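Local coordinates for SusD superfamily protein (Bacteroides vulgatus ATCC 8482, PDB 3JQ0) that probably binds glycans or other nutrients at the outer membrane, at residues Ala14-Thr17 and Gly18-Ala21; Ile79-Ile82 and Asn83-Ile86; Glu432-Leu435 and Lys436-Arg440; Trp457-Val460 and His461-Ser464. One frame throughout, in Å; residues are numbered along the deposited sequence.

Contact 1: Ala14-Thr17 and Gly18-Ala21; sequences AFNT and GLHA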
loop_
_atom_site.group_PDB
_atom_site.type_symbol
_atom_site.label_atom_id
_atom_site.label_comp_id
_atom_site.label_asym_id
_atom_site.label_seq_id
_atom_site.Cartn_x
_atom_site.Cartn_y
_atom_site.Cartn_z
ATOM N N ALA A 14 -12.254 -23.178 7.096
ATOM C CA ALA A 14 -10.923 -23.181 7.686
ATOM C C ALA A 14 -9.876 -22.940 6.601
ATOM O O ALA A 14 -8.905 -22.219 6.808
ATOM C CB ALA A 14 -10.662 -24.516 8.398
ATOM N N PHE A 15 -10.008 -23.586 5.459
ATOM C CA PHE A 15 -8.993 -23.428 4.404
ATOM C C PHE A 15 -8.987 -21.986 3.860
ATOM O O PHE A 15 -7.923 -21.401 3.672
ATOM C CB PHE A 15 -9.206 -24.448 3.274
ATOM C CG PHE A 15 -7.984 -24.688 2.446
ATOM C CD1 PHE A 15 -7.675 -23.911 1.348
ATOM C CD2 PHE A 15 -7.092 -25.679 2.816
ATOM C CE1 PHE A 15 -6.574 -24.132 0.623
ATOM C CE2 PHE A 15 -5.987 -25.935 2.072
ATOM C CZ PHE A 15 -5.725 -25.152 0.948
ATOM N N ASN A 16 -10.177 -21.438 3.667
ATOM C CA ASN A 16 -10.299 -20.056 3.221
ATOM C C ASN A 16 -9.673 -19.086 4.225
ATOM O O ASN A 16 -8.984 -18.113 3.878
ATOM C CB ASN A 16 -11.772 -19.696 2.982
ATOM C CG ASN A 16 -11.940 -18.350 2.337
ATOM O OD1 ASN A 16 -11.256 -18.031 1.341
ATOM N ND2 ASN A 16 -12.881 -17.556 2.857
ATOM N N THR A 17 -9.921 -19.355 5.512
ATOM C CA THR A 17 -9.359 -18.549 6.565
ATOM C C THR A 17 -7.818 -18.644 6.496
ATOM O O THR A 17 -7.103 -17.639 6.629
ATOM C CB THR A 17 -9.933 -18.986 7.935
ATOM O OG1 THR A 17 -11.340 -18.771 7.883
ATOM C CG2 THR A 17 -9.322 -18.195 9.080
ATOM N N GLY A 18 -7.311 -19.856 6.259
ATOM C CA GLY A 18 -5.894 -20.051 6.103
ATOM C C GLY A 18 -5.300 -19.300 4.911
ATOM O O GLY A 18 -4.166 -18.766 5.020
ATOM N N LEU A 19 -6.011 -19.250 3.789
ATOM C CA LEU A 19 -5.526 -18.482 2.619
ATOM C C LEU A 19 -5.355 -17.023 3.006
ATOM O O LEU A 19 -4.370 -16.362 2.653
ATOM C CB LEU A 19 -6.481 -18.576 1.451
ATOM C CG LEU A 19 -6.605 -19.958 0.840
ATOM C CD1 LEU A 19 -7.623 -19.896 -0.328
ATOM C CD2 LEU A 19 -5.272 -20.514 0.387
ATOM N N HIS A 20 -6.341 -16.481 3.689
ATOM C CA HIS A 20 -6.294 -15.094 4.127
ATOM C C HIS A 20 -5.163 -14.850 5.133
ATOM O O HIS A 20 -4.497 -13.811 5.095
ATOM C CB HIS A 20 -7.664 -14.633 4.627
ATOM C CG HIS A 20 -8.667 -14.407 3.526
ATOM N ND1 HIS A 20 -9.373 -15.419 2.894
ATOM C CD2 HIS A 20 -9.091 -13.241 2.959
ATOM C CE1 HIS A 20 -10.189 -14.846 2.011
ATOM N NE2 HIS A 20 -10.011 -13.538 1.986
ATOM N N ALA A 21 -4.887 -15.819 5.997
ATOM C CA ALA A 21 -3.750 -15.729 6.912
ATOM C C ALA A 21 -2.436 -15.770 6.162
ATOM O O ALA A 21 -1.497 -15.027 6.498
ATOM C CB ALA A 21 -3.829 -16.847 7.985
#

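Contact 2: Ile79-Ile82 and Asn83-Ile86; sequences INQI and NQMI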
loop_
_atom_site.group_PDB
_atom_site.type_symbol
_atom_site.label_atom_id
_atom_site.label_comp_id
_atom_site.label_asym_id
_atom_site.label_seq_id
_atom_site.Cartn_x
_atom_site.Cartn_y
_atom_site.Cartn_z
ATOM N N ILE A 79 0.015 -19.161 -3.740
ATOM C CA ILE A 79 -0.641 -19.467 -5.007
ATOM C C ILE A 79 -0.998 -20.962 -5.077
ATOM O O ILE A 79 -2.110 -21.334 -5.477
ATOM C CB ILE A 79 0.215 -18.975 -6.204
ATOM C CG1 ILE A 79 0.219 -17.436 -6.232
ATOM C CG2 ILE A 79 -0.306 -19.535 -7.537
ATOM C CD1 ILE A 79 1.323 -16.838 -7.110
ATOM N N ASN A 80 -0.066 -21.824 -4.674
ATOM C CA ASN A 80 -0.311 -23.273 -4.648
ATOM C C ASN A 80 -1.555 -23.587 -3.839
ATOM O O ASN A 80 -2.434 -24.346 -4.280
ATOM C CB ASN A 80 0.924 -23.972 -4.068
ATOM C CG ASN A 80 0.865 -25.523 -4.102
ATOM O OD1 ASN A 80 -0.190 -26.169 -4.232
ATOM N ND2 ASN A 80 2.047 -26.112 -3.927
ATOM N N GLN A 81 -1.647 -23.023 -2.628
ATOM C CA GLN A 81 -2.819 -23.283 -1.801
ATOM C C GLN A 81 -4.110 -22.713 -2.398
ATOM O O GLN A 81 -5.157 -23.322 -2.315
ATOM C CB GLN A 81 -2.594 -22.758 -0.358
ATOM C CG GLN A 81 -1.353 -23.373 0.350
ATOM C CD GLN A 81 -1.423 -24.824 0.470
ATOM O OE1 GLN A 81 -2.378 -25.332 1.039
ATOM N NE2 GLN A 81 -0.392 -25.534 -0.033
ATOM N N ILE A 82 -4.054 -21.516 -2.992
ATOM C CA ILE A 82 -5.219 -20.938 -3.645
ATOM C C ILE A 82 -5.686 -21.895 -4.754
ATOM O O ILE A 82 -6.889 -22.115 -4.954
ATOM C CB ILE A 82 -4.923 -19.523 -4.210
ATOM C CG1 ILE A 82 -4.610 -18.522 -3.085
ATOM C CG2 ILE A 82 -6.100 -19.058 -5.054
ATOM C CD1 ILE A 82 -3.991 -17.211 -3.566
ATOM N N ASN A 83 -4.731 -22.384 -5.540
ATOM C CA ASN A 83 -5.071 -23.302 -6.630
ATOM C C ASN A 83 -5.804 -24.551 -6.146
ATOM O O ASN A 83 -6.779 -25.014 -6.753
ATOM C CB ASN A 83 -3.820 -23.695 -7.386
ATOM C CG ASN A 83 -3.169 -22.517 -8.133
ATOM O OD1 ASN A 83 -3.781 -21.471 -8.355
ATOM N ND2 ASN A 83 -1.920 -22.689 -8.519
ATOM N N GLN A 84 -5.374 -25.073 -5.012
ATOM C CA GLN A 84 -6.091 -26.154 -4.348
ATOM C C GLN A 84 -7.519 -25.763 -3.945
ATOM O O GLN A 84 -8.467 -26.501 -4.234
ATOM C CB GLN A 84 -5.290 -26.606 -3.136
ATOM C CG GLN A 84 -5.910 -27.751 -2.365
ATOM C CD GLN A 84 -5.068 -28.243 -1.216
ATOM O OE1 GLN A 84 -3.968 -27.732 -0.961
ATOM N NE2 GLN A 84 -5.594 -29.221 -0.494
HETATM N N MSE A 85 -7.681 -24.595 -3.309
HETATM C CA MSE A 85 -9.017 -24.146 -2.967
HETATM C C MSE A 85 -9.905 -24.046 -4.199
HETATM O O MSE A 85 -11.075 -24.430 -4.167
HETATM C CB MSE A 85 -8.962 -22.783 -2.252
HETATM C CG MSE A 85 -10.275 -22.235 -1.787
HETATM SE SE MSE A 85 -10.966 -23.257 -0.295
HETATM C CE MSE A 85 -12.606 -22.218 0.002
ATOM N N ILE A 86 -9.386 -23.493 -5.299
ATOM C CA ILE A 86 -10.181 -23.364 -6.517
ATOM C C ILE A 86 -10.677 -24.744 -6.985
ATOM O O ILE A 86 -11.866 -24.940 -7.302
ATOM C CB ILE A 86 -9.424 -22.634 -7.655
ATOM C CG1 ILE A 86 -9.219 -21.164 -7.283
ATOM C CG2 ILE A 86 -10.172 -22.768 -9.013
ATOM C CD1 ILE A 86 -8.159 -20.440 -8.113
HETATM O O HOH W 1 -1.583 -27.559 -2.485
HETATM O O HOH W 2 -2.702 -27.735 1.801
#

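Contact 3: Glu432-Leu435 and Lys436-Arg440; sequences EAIL and KERLR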
loop_
_atom_site.group_PDB
_atom_site.type_symbol
_atom_site.label_atom_id
_atom_site.label_comp_id
_atom_site.label_asym_id
_atom_site.label_seq_id
_atom_site.Cartn_x
_atom_site.Cartn_y
_atom_site.Cartn_z
ATOM N N GLU A 432 0.035 15.017 -12.181
ATOM C CA GLU A 432 0.851 15.396 -11.083
ATOM C C GLU A 432 0.031 15.647 -9.842
ATOM O O GLU A 432 0.437 15.270 -8.732
ATOM C CB GLU A 432 1.708 16.595 -11.452
ATOM C CG GLU A 432 2.860 16.292 -12.389
ATOM C CD GLU A 432 4.084 15.673 -11.748
ATOM O OE1 GLU A 432 4.101 15.386 -10.514
ATOM O OE2 GLU A 432 5.070 15.504 -12.506
ATOM N N ALA A 433 -1.116 16.298 -9.989
ATOM C CA ALA A 433 -1.935 16.574 -8.815
ATOM C C ALA A 433 -2.398 15.289 -8.139
ATOM O O ALA A 433 -2.478 15.226 -6.913
ATOM C CB ALA A 433 -3.163 17.453 -9.160
ATOM N N ILE A 434 -2.728 14.266 -8.923
ATOM C CA ILE A 434 -3.181 12.989 -8.363
ATOM C C ILE A 434 -1.995 12.261 -7.723
ATOM O O ILE A 434 -2.152 11.679 -6.653
ATOM C CB ILE A 434 -3.883 12.134 -9.411
ATOM C CG1 ILE A 434 -5.185 12.829 -9.851
ATOM C CG2 ILE A 434 -4.230 10.752 -8.837
ATOM C CD1 ILE A 434 -5.758 12.270 -11.153
ATOM N N LEU A 435 -0.802 12.320 -8.331
ATOM C CA LEU A 435 0.380 11.747 -7.666
ATOM C C LEU A 435 0.590 12.409 -6.307
ATOM O O LEU A 435 0.863 11.724 -5.326
ATOM C CB LEU A 435 1.636 11.898 -8.509
ATOM C CG LEU A 435 1.748 10.999 -9.724
ATOM C CD1 LEU A 435 3.039 11.367 -10.461
ATOM C CD2 LEU A 435 1.739 9.517 -9.374
ATOM N N LYS A 436 0.475 13.728 -6.250
ATOM C CA LYS A 436 0.674 14.465 -4.999
ATOM C C LYS A 436 -0.358 14.042 -3.989
ATOM O O LYS A 436 -0.064 13.841 -2.811
ATOM C CB LYS A 436 0.610 15.956 -5.312
ATOM C CG LYS A 436 0.580 16.870 -4.068
ATOM C CD LYS A 436 0.710 18.351 -4.408
ATOM C CE LYS A 436 -0.497 18.925 -5.120
ATOM N NZ LYS A 436 -0.261 20.351 -5.535
ATOM N N GLU A 437 -1.609 13.921 -4.435
ATOM C CA GLU A 437 -2.699 13.567 -3.529
ATOM C C GLU A 437 -2.461 12.171 -2.954
ATOM O O GLU A 437 -2.658 11.952 -1.746
ATOM C CB GLU A 437 -4.050 13.679 -4.196
ATOM C CG GLU A 437 -5.183 13.801 -3.191
ATOM C CD GLU A 437 -5.125 15.088 -2.396
ATOM O OE1 GLU A 437 -4.656 16.122 -2.956
ATOM O OE2 GLU A 437 -5.511 15.074 -1.210
ATOM N N ARG A 438 -2.070 11.223 -3.789
ATOM C CA ARG A 438 -1.807 9.883 -3.338
ATOM C C ARG A 438 -0.621 9.816 -2.397
ATOM O O ARG A 438 -0.610 9.031 -1.438
ATOM C CB ARG A 438 -1.616 8.903 -4.515
ATOM C CG ARG A 438 -2.884 8.657 -5.291
ATOM C CD ARG A 438 -2.694 7.615 -6.383
ATOM N NE ARG A 438 -2.449 6.296 -5.901
ATOM C CZ ARG A 438 -3.353 5.468 -5.440
ATOM N NH1 ARG A 438 -4.617 5.816 -5.348
ATOM N NH2 ARG A 438 -2.983 4.237 -5.070
ATOM N N LEU A 439 0.394 10.645 -2.638
ATOM C CA LEU A 439 1.552 10.704 -1.757
ATOM C C LEU A 439 1.101 11.117 -0.339
ATOM O O LEU A 439 1.454 10.497 0.657
ATOM C CB LEU A 439 2.628 11.642 -2.319
ATOM C CG LEU A 439 3.849 11.887 -1.445
ATOM C CD1 LEU A 439 4.544 10.639 -0.974
ATOM C CD2 LEU A 439 4.776 12.838 -2.142
ATOM N N ARG A 440 0.329 12.197 -0.289
ATOM C CA ARG A 440 -0.181 12.701 0.973
ATOM C C ARG A 440 -1.098 11.706 1.661
ATOM O O ARG A 440 -1.131 11.647 2.913
ATOM C CB ARG A 440 -0.907 14.042 0.726
ATOM C CG ARG A 440 0.048 15.169 0.382
ATOM C CD ARG A 440 -0.676 16.455 0.045
ATOM N NE ARG A 440 0.279 17.550 -0.115
ATOM C CZ ARG A 440 0.023 18.718 -0.689
ATOM N NH1 ARG A 440 -1.123 18.938 -1.303
ATOM N NH2 ARG A 440 0.970 19.641 -0.673
HETATM O O HOH W 3 -2.861 16.799 -4.785
#

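Contact 4: Trp457-Val460 and His461-Ser464; sequences WDYV and HQYS. With SO4 (sulfate ion), chain G.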
loop_
_atom_site.group_PDB
_atom_site.type_symbol
_atom_site.label_atom_id
_atom_site.label_comp_id
_atom_site.label_asym_id
_atom_site.label_seq_id
_atom_site.Cartn_x
_atom_site.Cartn_y
_atom_site.Cartn_z
ATOM N N TRP A 457 8.476 5.915 -16.977
ATOM C CA TRP A 457 9.854 6.293 -16.666
ATOM C C TRP A 457 9.977 7.781 -16.315
ATOM O O TRP A 457 10.708 8.133 -15.390
ATOM C CB TRP A 457 10.795 5.963 -17.820
ATOM C CG TRP A 457 12.165 6.562 -17.676
ATOM C CD1 TRP A 457 12.736 7.528 -18.469
ATOM C CD2 TRP A 457 13.122 6.316 -16.629
ATOM N NE1 TRP A 457 13.982 7.858 -18.002
ATOM C CE2 TRP A 457 14.263 7.113 -16.886
ATOM C CE3 TRP A 457 13.139 5.493 -15.490
ATOM C CZ2 TRP A 457 15.364 7.143 -16.056
ATOM C CZ3 TRP A 457 14.236 5.522 -14.675
ATOM C CH2 TRP A 457 15.334 6.343 -14.955
ATOM N N ASP A 458 9.297 8.677 -17.029
ATOM C CA ASP A 458 9.466 10.092 -16.718
ATOM C C ASP A 458 9.156 10.404 -15.267
ATOM O O ASP A 458 9.857 11.196 -14.642
ATOM C CB ASP A 458 8.609 10.938 -17.617
ATOM C CG ASP A 458 9.023 10.849 -19.101
ATOM O OD1 ASP A 458 10.163 10.507 -19.394
ATOM O OD2 ASP A 458 8.181 11.226 -19.931
ATOM N N TYR A 459 8.125 9.737 -14.729
ATOM C CA TYR A 459 7.734 9.932 -13.349
ATOM C C TYR A 459 8.613 9.143 -12.373
ATOM O O TYR A 459 9.002 9.665 -11.326
ATOM C CB TYR A 459 6.258 9.567 -13.169
ATOM C CG TYR A 459 5.340 10.441 -14.001
ATOM C CD1 TYR A 459 4.908 11.683 -13.586
ATOM C CD2 TYR A 459 5.006 10.084 -15.301
ATOM C CE1 TYR A 459 4.121 12.493 -14.418
ATOM C CE2 TYR A 459 4.275 10.871 -16.127
ATOM C CZ TYR A 459 3.805 12.080 -15.685
ATOM O OH TYR A 459 3.023 12.893 -16.489
ATOM N N VAL A 460 8.944 7.906 -12.700
ATOM C CA VAL A 460 9.925 7.146 -11.934
ATOM C C VAL A 460 11.199 7.965 -11.751
ATOM O O VAL A 460 11.767 7.989 -10.652
ATOM C CB VAL A 460 10.216 5.789 -12.594
ATOM C CG1 VAL A 460 11.402 5.106 -11.914
ATOM C CG2 VAL A 460 9.006 4.896 -12.637
ATOM N N HIS A 461 11.683 8.597 -12.809
ATOM C CA HIS A 461 12.940 9.309 -12.760
ATOM C C HIS A 461 12.841 10.588 -11.935
ATOM O O HIS A 461 13.799 10.980 -11.297
ATOM C CB HIS A 461 13.416 9.516 -14.183
ATOM C CG HIS A 461 14.787 10.103 -14.300
ATOM N ND1 HIS A 461 15.863 9.650 -13.572
ATOM C CD2 HIS A 461 15.259 11.071 -15.110
ATOM C CE1 HIS A 461 16.938 10.319 -13.922
ATOM N NE2 HIS A 461 16.596 11.213 -14.830
ATOM N N GLN A 462 11.701 11.253 -11.974
ATOM C CA GLN A 462 11.495 12.421 -11.129
ATOM C C GLN A 462 11.515 12.073 -9.658
ATOM O O GLN A 462 11.998 12.858 -8.817
ATOM C CB GLN A 462 10.106 13.079 -11.414
ATOM C CG GLN A 462 9.994 13.818 -12.692
ATOM C CD GLN A 462 8.672 14.497 -12.938
ATOM O OE1 GLN A 462 8.587 15.217 -13.932
ATOM N NE2 GLN A 462 7.645 14.284 -12.124
ATOM N N TYR A 463 10.915 10.919 -9.315
ATOM C CA TYR A 463 10.530 10.618 -7.943
ATOM C C TYR A 463 11.220 9.367 -7.378
ATOM O O TYR A 463 10.764 8.801 -6.404
ATOM C CB TYR A 463 9.025 10.536 -7.857
ATOM C CG TYR A 463 8.301 11.849 -8.233
ATOM C CD1 TYR A 463 8.699 13.058 -7.670
ATOM C CD2 TYR A 463 7.200 11.818 -9.081
ATOM C CE1 TYR A 463 8.032 14.233 -7.974
ATOM C CE2 TYR A 463 6.545 12.972 -9.390
ATOM C CZ TYR A 463 6.939 14.180 -8.824
ATOM O OH TYR A 463 6.261 15.364 -9.123
ATOM N N SER A 464 12.356 9.012 -7.941
ATOM C CA SER A 464 13.182 7.952 -7.419
ATOM C C SER A 464 14.556 8.022 -8.019
ATOM O O SER A 464 14.764 8.672 -9.043
ATOM C CB SER A 464 12.601 6.557 -7.734
ATOM O OG SER A 464 12.937 6.107 -9.040
HETATM S S SO4 G . 7.146 4.294 -20.112
HETATM O O1 SO4 G . 8.240 4.039 -19.131
HETATM O O2 SO4 G . 7.585 4.182 -21.487
HETATM O O3 SO4 G . 6.124 3.361 -19.795
HETATM O O4 SO4 G . 6.523 5.590 -19.856
#

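Contact 1: Ala14-Thr17 and Gly18-Ala21
The first helix of the chain, 9-25, passes through Ala-14 to Ala-21, and its i to i+4 side-chain pairs make up the contact. The most telling pair is Asn-16 with His-20. The backbone oxygen Asn-16 O takes two hydrogen bonds from the same histidine: the regular helical one from His-20 N at 3.1 Å, and a second from the ring atom His-20 ND1 at 2.9 Å. The two donors come from opposite faces of the carbonyl plane, the ring nitrogen standing 41° out of it. Relative to the imidazole, however, the oxygen lies at the edge and in the ring plane, so this N-H is well aimed. With CG beside its own backbone N (chi1 -74°), the histidine folds its ring back along the helix toward the preceding turn. His-20 NE2 is held by Trp-180 N, and with both nitrogens engaged the ring is probably held against flipping. The Asn-16 amide stands almost perpendicular to the imidazole, its OD1 3.4 Å from His-20 CE1, while its ND2 donates to Glu-106. On another side of the helix Phe-15 and Leu-19 cross obliquely, Phe-15 CE1 meeting Leu-19 CD2 at 3.9 Å, an apolar pair suited to a helix interface. Phe-15 packs on helix 75-91, Leu-19 reaches both that helix and helix 97-122, and Asn-16 and His-20 lean on helix 97-122 and on the loop carrying Phe-179.

Contact 2: Ile79-Ile82 and Asn83-Ile86
Asn-83 sits one turn after Ile-79 and lies alongside it. Its CB lies 3.5 Å from Ile-79 O, and CG comes closer still, at 3.1 Å from the same oxygen, because chi1 of -66° sets CG beside the backbone N. At the tip the amide runs beside the isoleucine, ND2 resting 3.7 Å from Ile-79 CG2. The amide's hydrogen bonds lead elsewhere: ND2 donates to the carbonyls of Asp-130 and Tyr-128, and OD1 accepts from Arg-111, roles an asparagine amide combines. Were Asn-83 an alanine, the carbonyls of Asp-130 and Tyr-128 and the guanidinium of Arg-111 would probably lose this mate. On another face water joins three polar side chains. Gln-84, its chain extended, presents OE1 to two donating waters; one also donates to Asn-80 OD1 in one of two conformers, the other to Gln-81 OE1. Asn-80 ND2 is hydrogen-bonded to Thr-132 OG1. The two glutamine oxygens, both acceptors 3.5 Å apart (Gln-81 OE1 to Gln-84 OE1), are thus reconciled by the second water. Ile-82 CG2 meets Ile-86 CD1 at 3.9 Å. Ile-79 and Ile-86 pack against helix 97-122, while Gln-81, Gln-84 and Met-85 (selenomethionine) touch helix 9-25.

Contact 3: Glu432-Leu435 and Lys436-Arg440
The flat carboxylate of Glu-437 is tied to Ala-433, one turn back, through water: one molecule donates to Glu-437 OE1 and to Ala-433 O, at 2.7 Å each. Ala-433 O also accepts from Glu-437 N at 2.9 Å and thus receives two hydrogen bonds. The carboxylate itself is shared by Arg-315 and Arg-390, which would probably favour its ionised form. A second flat group, the Arg-440 guanidinium, carries Lys-436 CD on one face, stacked 3.6 Å off its plane and nearer the border of the group than its middle. Its NE donates to Gly-308 O and its NH1 forms a salt bridge with Asp-411. The lysine turns its own charge away to Asp-426 and the carbonyl of Lys-424, so aliphatic chain, and not ammonium, meets the arginine. Arg-438 begins alongside the preceding turn, its CG 3.4 Å from Ile-434 O since chi1 of -69° keeps CG beside the backbone N; beyond a bend at chi3 it forms salt bridges with Asp-451 and Asp-366. A long, flexible arginine suits this place because it can reach two aspartates from the buried helix. Ile-434 and Glu-437 pack on helix 364-377, Leu-435 and Leu-439 on helix 448-455, and Glu-432 and Leu-435 on helix 457-463.

Contact 4: Trp457-Val460 and His461-Ser464
Trp-457 and His-461, one turn apart on helix 457-463, lie with their planes only 16° from parallel, the centroids of the indole six-membered ring and the imidazole 4.7 Å from each other. They are displaced so far that little ring area is shared: Trp-457 CZ2 rests over a rim of the imidazole, 3.5 Å from His-461 CG. It is the methylene that takes the indole face, His-461 CB lying 3.7 Å from the six-membered ring centroid in a CH-pi contact. Both side chains carry CG opposite the backbone N (chi1 169° for Trp-457), which brings the two groups together. A serine in place of Trp-457 would probably strip His-461 of this aromatic surface and leave its imidazole freer to turn. Gln-462 runs beside Tyr-459, its NE2 4.0 Å from Tyr-459 CD1 and donating to Glu-432. Near the helix end Ser-464 OG donates to Val-460 O at 2.7 Å, from above the carbonyl plane; the same oxygen receives a weak bond from Tyr-463 N. At the start of the helix Trp-457 N donates to sulfate O1 at 2.9 Å. The anion probably comes from the crystallisation liquor; its binding here, shared with Gln-199, is consistent with the partial positive charge of a helix N terminus.

From the N terminus, contact 1 comes first on helix 9-25 and contact 2 follows on helix 75-91; each spans a single helical stretch, so neither encloses a long loop, and none of the four nests in or crosses another. The first two meet directly, Leu-19 CD2 lying 3.6 Å from Gln-81 CB, and join two helices of the N-terminal part. Much later come contacts 3 and 4, on helices 430-441 and 457-463, whose centres are about 14 Å apart. The carboxylate of Glu-432 ties them, probably hydrogen-bonded to Tyr-463 as well. Contacts 1 and 3 lie on opposite sides of the chain's centre, their centres about 35 Å apart.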